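Local coordinates for calcium homeostasis modulator protein 5 (Homo sapiens, PDB 7D60) that forms undecameric, cone-shaped assemblies that may act as large-pore channels, with gating and ion conductance likely regulated by membrane lipids, at residues Glu263-Leu268 against His282-Asn287; Asn70-Arg75 against Leu100-Leu105; Thr45-Tyr50 against Tyr125-Ser130. All blocks are in the same frame, centred on the assembly; numbering follows the deposited sequence.

Contact 1 of 3, residues Glu263-Leu268 against His282-Asn287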
loop_
_atom_site.group_PDB
_atom_site.type_symbol
_atom_site.label_atom_id
_atom_site.label_comp_id
_atom_site.label_asym_id
_atom_site.label_seq_id
_atom_site.Cartn_x
_atom_site.Cartn_y
_atom_site.Cartn_z
ATOM N N GLU A 263 -0.315 63.371 5.295
ATOM C CA GLU A 263 0.889 63.622 4.514
ATOM C C GLU A 263 2.115 63.819 5.391
ATOM O O GLU A 263 3.234 63.559 4.942
ATOM C CB GLU A 263 0.697 64.843 3.618
ATOM C CG GLU A 263 -0.456 64.732 2.638
ATOM C CD GLU A 263 -0.331 63.553 1.687
ATOM O OE1 GLU A 263 0.511 63.618 0.768
ATOM O OE2 GLU A 263 -1.086 62.566 1.846
ATOM N N ALA A 264 1.934 64.279 6.629
ATOM C CA ALA A 264 3.072 64.456 7.521
ATOM C C ALA A 264 3.580 63.128 8.058
ATOM O O ALA A 264 4.765 63.004 8.373
ATOM C CB ALA A 264 2.701 65.381 8.675
ATOM N N ALA A 265 2.713 62.129 8.160
ATOM C CA ALA A 265 3.107 60.813 8.637
ATOM C C ALA A 265 3.685 59.931 7.543
ATOM O O ALA A 265 4.010 58.772 7.817
ATOM C CB ALA A 265 1.916 60.108 9.275
ATOM N N SER A 266 3.821 60.440 6.321
ATOM C CA SER A 266 4.346 59.674 5.198
ATOM C C SER A 266 5.709 60.170 4.737
ATOM O O SER A 266 6.150 59.818 3.642
ATOM C CB SER A 266 3.363 59.701 4.032
ATOM O OG SER A 266 2.292 58.808 4.248
ATOM N N GLU A 267 6.391 60.973 5.545
ATOM C CA GLU A 267 7.674 61.516 5.143
ATOM C C GLU A 267 8.785 60.489 5.349
ATOM O O GLU A 267 8.553 59.342 5.735
ATOM C CB GLU A 267 7.966 62.799 5.907
ATOM C CG GLU A 267 7.083 63.948 5.500
ATOM C CD GLU A 267 7.424 65.224 6.226
ATOM O OE1 GLU A 267 8.413 65.230 6.985
ATOM O OE2 GLU A 267 6.704 66.225 6.040
ATOM N N LEU A 268 10.014 60.915 5.086
ATOM C CA LEU A 268 11.178 60.046 5.160
ATOM C C LEU A 268 11.858 60.226 6.512
ATOM O O LEU A 268 12.081 61.355 6.954
ATOM C CB LEU A 268 12.140 60.370 4.020
ATOM C CG LEU A 268 13.102 59.278 3.575
ATOM C CD1 LEU A 268 12.325 58.079 3.069
ATOM C CD2 LEU A 268 14.011 59.821 2.494
ATOM N N HIS A 282 5.917 57.914 14.986
ATOM C CA HIS A 282 6.287 58.214 16.364
ATOM C C HIS A 282 6.618 59.691 16.532
ATOM O O HIS A 282 6.343 60.280 17.580
ATOM C CB HIS A 282 7.472 57.332 16.760
ATOM C CG HIS A 282 7.839 57.383 18.211
ATOM N ND1 HIS A 282 9.003 56.831 18.692
ATOM C CD2 HIS A 282 7.198 57.896 19.285
ATOM C CE1 HIS A 282 9.070 57.013 19.996
ATOM N NE2 HIS A 282 7.989 57.660 20.381
ATOM N N ARG A 283 7.180 60.315 15.500
ATOM C CA ARG A 283 7.630 61.692 15.629
ATOM C C ARG A 283 6.474 62.683 15.573
ATOM O O ARG A 283 6.473 63.666 16.315
ATOM C CB ARG A 283 8.658 62.006 14.548
ATOM C CG ARG A 283 9.308 63.359 14.689
ATOM C CD ARG A 283 10.079 63.721 13.450
ATOM N NE ARG A 283 9.224 63.699 12.272
ATOM C CZ ARG A 283 8.961 64.760 11.518
ATOM N NH1 ARG A 283 9.494 65.934 11.820
ATOM N NH2 ARG A 283 8.168 64.644 10.462
ATOM N N VAL A 284 5.478 62.449 14.718
ATOM C CA VAL A 284 4.371 63.397 14.618
ATOM C C VAL A 284 3.380 63.258 15.766
ATOM O O VAL A 284 2.588 64.177 15.997
ATOM C CB VAL A 284 3.634 63.267 13.273
ATOM C CG1 VAL A 284 4.602 63.434 12.130
ATOM C CG2 VAL A 284 2.918 61.945 13.169
ATOM N N VAL A 285 3.403 62.144 16.493
ATOM C CA VAL A 285 2.567 62.006 17.680
ATOM C C VAL A 285 3.204 62.712 18.870
ATOM O O VAL A 285 2.532 63.441 19.605
ATOM C CB VAL A 285 2.302 60.516 17.955
ATOM C CG1 VAL A 285 1.682 60.308 19.311
ATOM C CG2 VAL A 285 1.382 59.965 16.903
ATOM N N ASP A 286 4.513 62.543 19.052
ATOM C CA ASP A 286 5.194 63.140 20.195
ATOM C C ASP A 286 5.360 64.644 20.045
ATOM O O ASP A 286 5.367 65.367 21.046
ATOM C CB ASP A 286 6.558 62.487 20.388
ATOM C CG ASP A 286 6.478 61.200 21.168
ATOM O OD1 ASP A 286 5.406 60.913 21.737
ATOM O OD2 ASP A 286 7.486 60.468 21.211
ATOM N N ASN A 287 5.501 65.135 18.818
ATOM C CA ASN A 287 5.747 66.548 18.571
ATOM C C ASN A 287 4.472 67.334 18.302
ATOM O O ASN A 287 4.404 68.521 18.626
ATOM C CB ASN A 287 6.708 66.712 17.394
ATOM C CG ASN A 287 7.600 67.919 17.536
ATOM O OD1 ASN A 287 7.368 68.780 18.381
ATOM N ND2 ASN A 287 8.636 67.984 16.710
#

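Contact 2 of 3, residues Asn70-Arg75 against Leu100-Leu105. With PA8 (1,2-dioctanoyl-sn-glycero-3-phosphate), chain M; PA8 (1,2-dioctanoyl-sn-glycero-3-phosphate), chain N.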
loop_
_atom_site.group_PDB
_atom_site.type_symbol
_atom_site.label_atom_id
_atom_site.label_comp_id
_atom_site.label_asym_id
_atom_site.label_seq_id
_atom_site.Cartn_x
_atom_site.Cartn_y
_atom_site.Cartn_z
ATOM N N ASN A 70 10.084 45.737 -4.863
ATOM C CA ASN A 70 10.699 46.461 -3.760
ATOM C C ASN A 70 9.647 47.371 -3.146
ATOM O O ASN A 70 9.207 48.334 -3.779
ATOM C CB ASN A 70 11.902 47.260 -4.242
ATOM C CG ASN A 70 12.974 47.376 -3.193
ATOM O OD1 ASN A 70 12.789 46.957 -2.060
ATOM N ND2 ASN A 70 14.108 47.937 -3.569
ATOM N N ASN A 71 9.249 47.067 -1.909
ATOM C CA ASN A 71 8.171 47.812 -1.269
ATOM C C ASN A 71 8.594 49.221 -0.889
ATOM O O ASN A 71 7.753 50.120 -0.839
ATOM C CB ASN A 71 7.681 47.072 -0.030
ATOM C CG ASN A 71 6.847 45.862 -0.369
ATOM O OD1 ASN A 71 5.982 45.915 -1.240
ATOM N ND2 ASN A 71 7.101 44.760 0.322
ATOM N N ARG A 72 9.875 49.439 -0.621
ATOM C CA ARG A 72 10.312 50.760 -0.205
ATOM C C ARG A 72 10.599 51.690 -1.371
ATOM O O ARG A 72 10.915 52.861 -1.142
ATOM C CB ARG A 72 11.538 50.650 0.696
ATOM C CG ARG A 72 12.834 50.458 -0.026
ATOM C CD ARG A 72 13.962 51.060 0.774
ATOM N NE ARG A 72 14.393 50.169 1.842
ATOM C CZ ARG A 72 15.284 50.495 2.768
ATOM N NH1 ARG A 72 15.844 51.696 2.760
ATOM N NH2 ARG A 72 15.618 49.617 3.701
ATOM N N SER A 73 10.489 51.213 -2.607
ATOM C CA SER A 73 10.531 52.117 -3.747
ATOM C C SER A 73 9.185 52.769 -4.006
ATOM O O SER A 73 9.142 53.862 -4.574
ATOM C CB SER A 73 10.985 51.376 -5.001
ATOM O OG SER A 73 10.087 50.337 -5.330
ATOM N N TRP A 74 8.092 52.128 -3.604
ATOM C CA TRP A 74 6.770 52.718 -3.737
ATOM C C TRP A 74 6.415 53.624 -2.574
ATOM O O TRP A 74 5.638 54.562 -2.754
ATOM C CB TRP A 74 5.713 51.625 -3.877
ATOM C CG TRP A 74 5.917 50.747 -5.062
ATOM C CD1 TRP A 74 6.161 49.411 -5.049
ATOM C CD2 TRP A 74 5.895 51.136 -6.442
ATOM N NE1 TRP A 74 6.294 48.941 -6.327
ATOM C CE2 TRP A 74 6.135 49.981 -7.201
ATOM C CE3 TRP A 74 5.694 52.348 -7.108
ATOM C CZ2 TRP A 74 6.182 50.000 -8.588
ATOM C CZ3 TRP A 74 5.743 52.364 -8.478
ATOM C CH2 TRP A 74 5.984 51.198 -9.207
ATOM N N ARG A 75 6.967 53.370 -1.387
ATOM C CA ARG A 75 6.799 54.296 -0.276
ATOM C C ARG A 75 7.504 55.616 -0.515
ATOM O O ARG A 75 7.060 56.642 0.000
ATOM C CB ARG A 75 7.319 53.686 1.019
ATOM C CG ARG A 75 6.522 52.515 1.491
ATOM C CD ARG A 75 6.977 52.035 2.840
ATOM N NE ARG A 75 8.256 51.346 2.791
ATOM C CZ ARG A 75 8.948 51.000 3.869
ATOM N NH1 ARG A 75 8.480 51.301 5.070
ATOM N NH2 ARG A 75 10.104 50.366 3.753
ATOM N N LEU A 100 17.774 55.913 -2.410
ATOM C CA LEU A 100 17.769 55.483 -3.804
ATOM C C LEU A 100 18.959 54.597 -4.151
ATOM O O LEU A 100 18.858 53.778 -5.071
ATOM C CB LEU A 100 17.749 56.702 -4.722
ATOM C CG LEU A 100 17.333 56.519 -6.179
ATOM C CD1 LEU A 100 16.129 55.606 -6.288
ATOM C CD2 LEU A 100 17.046 57.864 -6.804
ATOM N N GLY A 101 20.076 54.735 -3.436
ATOM C CA GLY A 101 21.170 53.800 -3.597
ATOM C C GLY A 101 20.876 52.429 -3.026
ATOM O O GLY A 101 21.458 51.438 -3.464
ATOM N N GLN A 102 19.970 52.346 -2.054
ATOM C CA GLN A 102 19.644 51.057 -1.457
ATOM C C GLN A 102 18.697 50.244 -2.329
ATOM O O GLN A 102 18.781 49.013 -2.343
ATOM C CB GLN A 102 19.028 51.252 -0.077
ATOM C CG GLN A 102 19.989 51.718 0.975
ATOM C CD GLN A 102 19.374 51.695 2.351
ATOM O OE1 GLN A 102 19.064 52.739 2.922
ATOM N NE2 GLN A 102 19.180 50.500 2.892
ATOM N N ILE A 103 17.767 50.901 -3.027
ATOM C CA ILE A 103 16.908 50.189 -3.969
ATOM C C ILE A 103 17.727 49.674 -5.148
ATOM O O ILE A 103 17.550 48.535 -5.598
ATOM C CB ILE A 103 15.734 51.087 -4.425
ATOM C CG1 ILE A 103 14.690 51.258 -3.322
ATOM C CG2 ILE A 103 15.038 50.543 -5.647
ATOM C CD1 ILE A 103 14.761 52.530 -2.575
ATOM N N THR A 104 18.671 50.487 -5.628
ATOM C CA THR A 104 19.471 50.117 -6.790
ATOM C C THR A 104 20.426 48.971 -6.481
ATOM O O THR A 104 20.593 48.064 -7.302
ATOM C CB THR A 104 20.244 51.331 -7.290
ATOM O OG1 THR A 104 19.387 52.474 -7.285
ATOM C CG2 THR A 104 20.737 51.097 -8.695
ATOM N N LEU A 105 21.045 48.980 -5.304
ATOM C CA LEU A 105 21.997 47.929 -4.969
ATOM C C LEU A 105 21.311 46.626 -4.596
ATOM O O LEU A 105 21.885 45.554 -4.798
ATOM C CB LEU A 105 22.909 48.383 -3.832
ATOM C CG LEU A 105 23.994 49.393 -4.201
ATOM C CD1 LEU A 105 24.891 49.660 -3.016
ATOM C CD2 LEU A 105 24.804 48.919 -5.385
HETATM O O1 PA8 M . 11.011 44.322 -0.047
HETATM O O2 PA8 M . 12.532 46.090 0.727
HETATM P P1 PA8 M . 12.436 44.635 0.344
HETATM O O3 PA8 M . 12.843 43.788 1.525
HETATM O O4 PA8 M . 13.451 44.322 -0.917
HETATM C C1 PA8 M . 13.821 43.001 -1.187
HETATM C C2 PA8 M . 12.966 42.472 -2.336
HETATM C C3 PA8 M . 13.758 42.512 -3.642
HETATM O O5 PA8 M . 13.973 41.194 -4.068
HETATM C C4 PA8 M . 13.736 40.959 -5.428
HETATM O O6 PA8 M . 13.353 41.834 -6.126
HETATM C C5 PA8 M . 13.964 39.571 -6.020
HETATM C C6 PA8 M . 13.571 39.486 -7.494
HETATM C C7 PA8 M . 13.832 38.104 -8.088
HETATM O O7 PA8 M . 12.605 41.149 -2.062
HETATM C C12 PA8 M . 11.238 40.956 -1.849
HETATM O O8 PA8 M . 10.687 41.535 -0.977
HETATM C C13 PA8 M . 10.457 39.993 -2.740
HETATM C C14 PA8 M . 9.372 39.248 -1.969
HETATM C C15 PA8 M . 8.357 38.587 -2.897
HETATM C C16 PA8 M . 9.003 37.574 -3.834
HETATM C C17 PA8 M . 7.971 36.764 -4.611
HETATM C C18 PA8 M . 7.482 35.542 -3.840
HETATM C C19 PA8 M . 6.627 34.621 -4.708
HETATM O O1 PA8 N . 18.584 47.449 6.022
HETATM O O2 PA8 N . 20.187 49.255 5.561
HETATM P P1 PA8 N . 20.048 47.784 5.865
HETATM O O3 PA8 N . 20.777 47.469 7.149
HETATM O O4 PA8 N . 20.687 46.888 4.636
HETATM C C1 PA8 N . 22.063 46.952 4.388
HETATM C C2 PA8 N . 22.277 47.726 3.089
HETATM C C3 PA8 N . 22.767 49.136 3.417
HETATM O O5 PA8 N . 23.917 49.423 2.678
HETATM C C4 PA8 N . 23.699 50.288 1.603
HETATM O O6 PA8 N . 22.878 50.029 0.798
HETATM C C5 PA8 N . 24.513 51.564 1.437
HETATM C C6 PA8 N . 24.369 52.129 0.026
HETATM C C7 PA8 N . 24.552 53.642 -0.028
HETATM O O7 PA8 N . 23.222 47.075 2.286
HETATM C C12 PA8 N . 22.781 46.682 1.014
HETATM O O8 PA8 N . 21.634 46.765 0.716
HETATM C C13 PA8 N . 23.791 46.136 0.002
HETATM C C14 PA8 N . 23.201 45.061 -0.909
HETATM C C15 PA8 N . 24.273 44.215 -1.592
HETATM C C16 PA8 N . 24.858 44.872 -2.839
HETATM C C17 PA8 N . 25.071 43.864 -3.969
HETATM C C18 PA8 N . 25.761 44.475 -5.186
HETATM C C19 PA8 N . 26.321 43.420 -6.134
#

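Contact 3 of 3, residues Thr45-Tyr50 against Tyr125-Ser130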
loop_
_atom_site.group_PDB
_atom_site.type_symbol
_atom_site.label_atom_id
_atom_site.label_comp_id
_atom_site.label_asym_id
_atom_site.label_seq_id
_atom_site.Cartn_x
_atom_site.Cartn_y
_atom_site.Cartn_z
ATOM N N THR A 45 27.670 35.834 -39.711
ATOM C CA THR A 45 28.196 37.096 -39.212
ATOM C C THR A 45 27.376 37.667 -38.065
ATOM O O THR A 45 27.769 38.690 -37.497
ATOM C CB THR A 45 28.264 38.125 -40.339
ATOM O OG1 THR A 45 26.997 38.188 -41.003
ATOM C CG2 THR A 45 29.334 37.742 -41.342
ATOM N N GLU A 46 26.251 37.044 -37.716
ATOM C CA GLU A 46 25.431 37.457 -36.587
ATOM C C GLU A 46 25.723 36.640 -35.336
ATOM O O GLU A 46 24.822 36.397 -34.533
ATOM C CB GLU A 46 23.950 37.360 -36.943
ATOM C CG GLU A 46 23.558 36.041 -37.593
ATOM C CD GLU A 46 22.073 35.952 -37.908
ATOM O OE1 GLU A 46 21.684 36.241 -39.060
ATOM O OE2 GLU A 46 21.294 35.584 -37.003
ATOM N N ASN A 47 26.968 36.195 -35.164
ATOM C CA ASN A 47 27.337 35.470 -33.954
ATOM C C ASN A 47 27.488 36.403 -32.768
ATOM O O ASN A 47 27.164 36.027 -31.639
ATOM C CB ASN A 47 28.641 34.706 -34.164
ATOM C CG ASN A 47 28.416 33.255 -34.435
ATOM O OD1 ASN A 47 27.320 32.754 -34.251
ATOM N ND2 ASN A 47 29.461 32.557 -34.830
ATOM N N MET A 48 27.999 37.610 -33.009
ATOM C CA MET A 48 28.269 38.542 -31.923
ATOM C C MET A 48 26.982 39.049 -31.294
ATOM O O MET A 48 26.876 39.110 -30.071
ATOM C CB MET A 48 29.114 39.704 -32.435
ATOM C CG MET A 48 29.491 40.719 -31.382
ATOM S SD MET A 48 30.542 40.050 -30.084
ATOM C CE MET A 48 32.154 40.550 -30.671
ATOM N N THR A 49 25.981 39.384 -32.107
ATOM C CA THR A 49 24.725 39.896 -31.570
ATOM C C THR A 49 23.892 38.798 -30.923
ATOM O O THR A 49 23.189 39.057 -29.946
ATOM C CB THR A 49 23.934 40.580 -32.681
ATOM O OG1 THR A 49 24.816 41.405 -33.446
ATOM C CG2 THR A 49 22.835 41.449 -32.112
ATOM N N TYR A 50 23.972 37.573 -31.428
ATOM C CA TYR A 50 23.116 36.507 -30.922
ATOM C C TYR A 50 23.543 36.033 -29.540
ATOM O O TYR A 50 22.693 35.780 -28.682
ATOM C CB TYR A 50 23.112 35.342 -31.903
ATOM C CG TYR A 50 22.243 34.187 -31.497
ATOM C CD1 TYR A 50 22.798 33.012 -31.042
ATOM C CD2 TYR A 50 20.868 34.270 -31.580
ATOM C CE1 TYR A 50 22.011 31.951 -30.686
ATOM C CE2 TYR A 50 20.072 33.212 -31.216
ATOM C CZ TYR A 50 20.651 32.059 -30.768
ATOM O OH TYR A 50 19.867 30.999 -30.403
ATOM N N TYR A 125 29.339 32.660 -24.286
ATOM C CA TYR A 125 30.574 33.370 -24.595
ATOM C C TYR A 125 31.288 32.756 -25.786
ATOM O O TYR A 125 31.963 33.471 -26.528
ATOM C CB TYR A 125 31.485 33.374 -23.366
ATOM C CG TYR A 125 32.839 34.042 -23.525
ATOM C CD1 TYR A 125 32.997 35.392 -23.272
ATOM C CD2 TYR A 125 33.969 33.309 -23.885
ATOM C CE1 TYR A 125 34.224 36.000 -23.402
ATOM C CE2 TYR A 125 35.193 33.907 -24.016
ATOM C CZ TYR A 125 35.315 35.251 -23.772
ATOM O OH TYR A 125 36.541 35.848 -23.900
ATOM N N GLU A 126 31.163 31.443 -25.965
ATOM C CA GLU A 126 31.808 30.764 -27.080
ATOM C C GLU A 126 31.197 31.184 -28.413
ATOM O O GLU A 126 31.914 31.362 -29.403
ATOM C CB GLU A 126 31.710 29.256 -26.864
ATOM C CG GLU A 126 31.923 28.391 -28.080
ATOM C CD GLU A 126 31.662 26.929 -27.789
ATOM O OE1 GLU A 126 31.758 26.534 -26.610
ATOM O OE2 GLU A 126 31.359 26.174 -28.734
ATOM N N CYS A 127 29.877 31.383 -28.442
ATOM C CA CYS A 127 29.212 31.883 -29.640
ATOM C C CYS A 127 29.574 33.339 -29.913
ATOM O O CYS A 127 29.764 33.726 -31.067
ATOM C CB CYS A 127 27.699 31.712 -29.493
ATOM S SG CYS A 127 26.692 31.932 -30.985
ATOM N N ALA A 128 29.702 34.155 -28.870
ATOM C CA ALA A 128 29.920 35.582 -29.075
ATOM C C ALA A 128 31.377 35.914 -29.375
ATOM O O ALA A 128 31.654 36.838 -30.144
ATOM C CB ALA A 128 29.440 36.366 -27.857
ATOM N N MET A 129 32.324 35.192 -28.774
ATOM C CA MET A 129 33.741 35.446 -29.012
ATOM C C MET A 129 34.217 34.914 -30.358
ATOM O O MET A 129 35.264 35.354 -30.843
ATOM C CB MET A 129 34.573 34.839 -27.873
ATOM C CG MET A 129 35.997 35.355 -27.716
ATOM S SD MET A 129 36.208 37.109 -28.043
ATOM C CE MET A 129 35.675 37.818 -26.493
ATOM N N SER A 130 33.463 34.001 -30.980
ATOM C CA SER A 130 33.841 33.469 -32.285
ATOM C C SER A 130 33.788 34.540 -33.367
ATOM O O SER A 130 34.695 34.634 -34.200
ATOM C CB SER A 130 32.930 32.306 -32.657
ATOM O OG SER A 130 32.872 31.355 -31.619
#

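Contact 1 of 3, residues Glu263-Leu268 against His282-Asn287
Ala264 starts the contact with Val284 by two routes. Its carbonyl O lies 3.8 Å from Val284 CG1, while Ala264 CB stands 4.4 Å from the same methyl. This carbonyl also approaches the guanidinium of Arg283 near the plane of the group, at its edge, with Ala264 O 4.3 Å from Arg283 NH2. That is a long approach and not a hydrogen bond. The next residue, Ala265, gives the closest backbone pairing, its CA lying 6.6 Å from Val284 CA, and its CB meets the other branch of the valine, CG2, at 4.4 Å. The two methyls of Val284 are thus divided between successive alanines. With chi1 at -56°, CG1 stands beside the backbone N of Val284, and the CB of this valine faces the 263-268 segment. Further along the turn, Glu267 supplies the charged end of the contact. Its chain is extended beyond CG and carries OE1 to 3.5 Å from Arg283 NH2, a salt bridge in which the carboxylate and guanidinium planes are 33° apart and the two side chains cross obliquely. Arg283 comes across by a bend at chi3 (57°), which turns NE out of line with the preceding methylenes. Glu267 also touches Lys86, whose NZ is salt-bridged to Glu263. This surface contact joins the end of helix 259-264 and the turn after it to the C-terminal helix 280-287 in the cytoplasmic region. A second subunit packs Phe245 on Ala265, and a third subunit meets Glu263 through Ser208 and Gln211.

Contact 2 of 3, residues Asn70-Arg75 against Leu100-Leu105
The guanidinium of Arg72 and the side-chain amide of Gln102 meet with their planes 66° apart. Gln102 OE1, 3.4 Å from Arg72 NH1, approaches the guanidinium obliquely, and a phosphate oxygen of one short-chain (dioctanoyl) phosphatidic acid also approaches it obliquely. Within 70-75, the indole of Trp74 carries Ser73 OG over one face, offset toward the rim. Ile103 fills the middle of the contact. Its CD1 rests 3.7 Å from Arg72 CD and also touches Arg72 CG, while Ile103 CG1 lies 4.1 Å from Ser73 CB; the side chain of Asn70 also packs on the isoleucine. Arg72 starts with CG between the backbone N and the carbonyl carbon (chi1 81°), which puts CG against Ile103. The axes of 71-75 and 100-105 run roughly antiparallel, at 148°, and approach to 10.1 Å. Ser73 OG donates to Asn70 O at 2.7 Å, tying the turn after S2. Two lipids flank the contact: Asn70 and Asn71 line the pocket of one, and Gln102 NE2 reaches 3.1 Å from phosphate O2 of the other. Apolar packing on Ile103 therefore joins the cytoplasmic ends of S2 and S3, while the polar rim faces lipid headgroups, where the positive charge of Arg72 would probably favour a nearby phosphate.

Contact 3 of 3, residues Thr45-Tyr50 against Tyr125-Ser130
Helix 47-50 and helix 125-130 come close at Met48 and Ala128, whose CA atoms are 4.4 Å apart, so backbone atoms themselves enter the interface: Asn47 O lies 3.8 Å from Ala128 CA. The side chain of Asn47 lies against Cys127 and Ser130, one turn apart on the partner. Its OD1 is 3.4 Å from Cys127 SG, its CB is packed on the carbonyl O of Cys127, and its ND2 reaches the CB of Ser130. Met48 sets out with CB directed away from the other helix, then bends at chi2 (64°), which brings SD back to 3.4 Å from Ala128 O. The methyl CE touches the same carbonyl, and SD also passes 4.4 Å from Ala128 CB. Tyr50 meets the sulfur of Cys127 from a different direction, with its ring edge: CD1 is 4.0 Å from Cys127 SG, which lies 5.4 Å from the ring centroid and 85° off the ring normal. The first torsion of Cys127 (chi1 -167°) sets SG anti to the backbone N, within reach of both Asn47 and Tyr50. This sulfur is bonded to Cys41 in a disulfide, and the hydroxyl of Tyr50 is hydrogen-bonded to Gln180 of a neighbouring subunit. Asn47 also packs on Cys41, Pro42 and His154. No hydrogen bond runs between 45-50 and 125-130. The extracellular ends of S2 and S3 meet instead through van der Waals and sulfur contacts around a half-cystine, and the disulfide covalently ties this end of S3 to the loop between S1 and S2.

In the fold
Contacts 2 and 3 are buried and both pair S2, or the short helix that follows it, with S3: contact 3 at the extracellular ends, contact 2 at the cytoplasmic ends, their centres about 35 Å apart. Contact 1 is a surface contact in the C-terminal cytoplasmic region, about 20 Å from contact 2 centre to centre and about 56 Å from contact 3. The chemistry follows the place. A salt bridge beside small apolar groups serves 263-268 and 282-287, an isoleucine packed among polar side chains that meet lipid phosphates serves 70-75 and 100-105, and a half-cystine of 125-130, bonded to Cys41, meets polar and aromatic groups of 45-50. All three also touch the same neighbouring subunit.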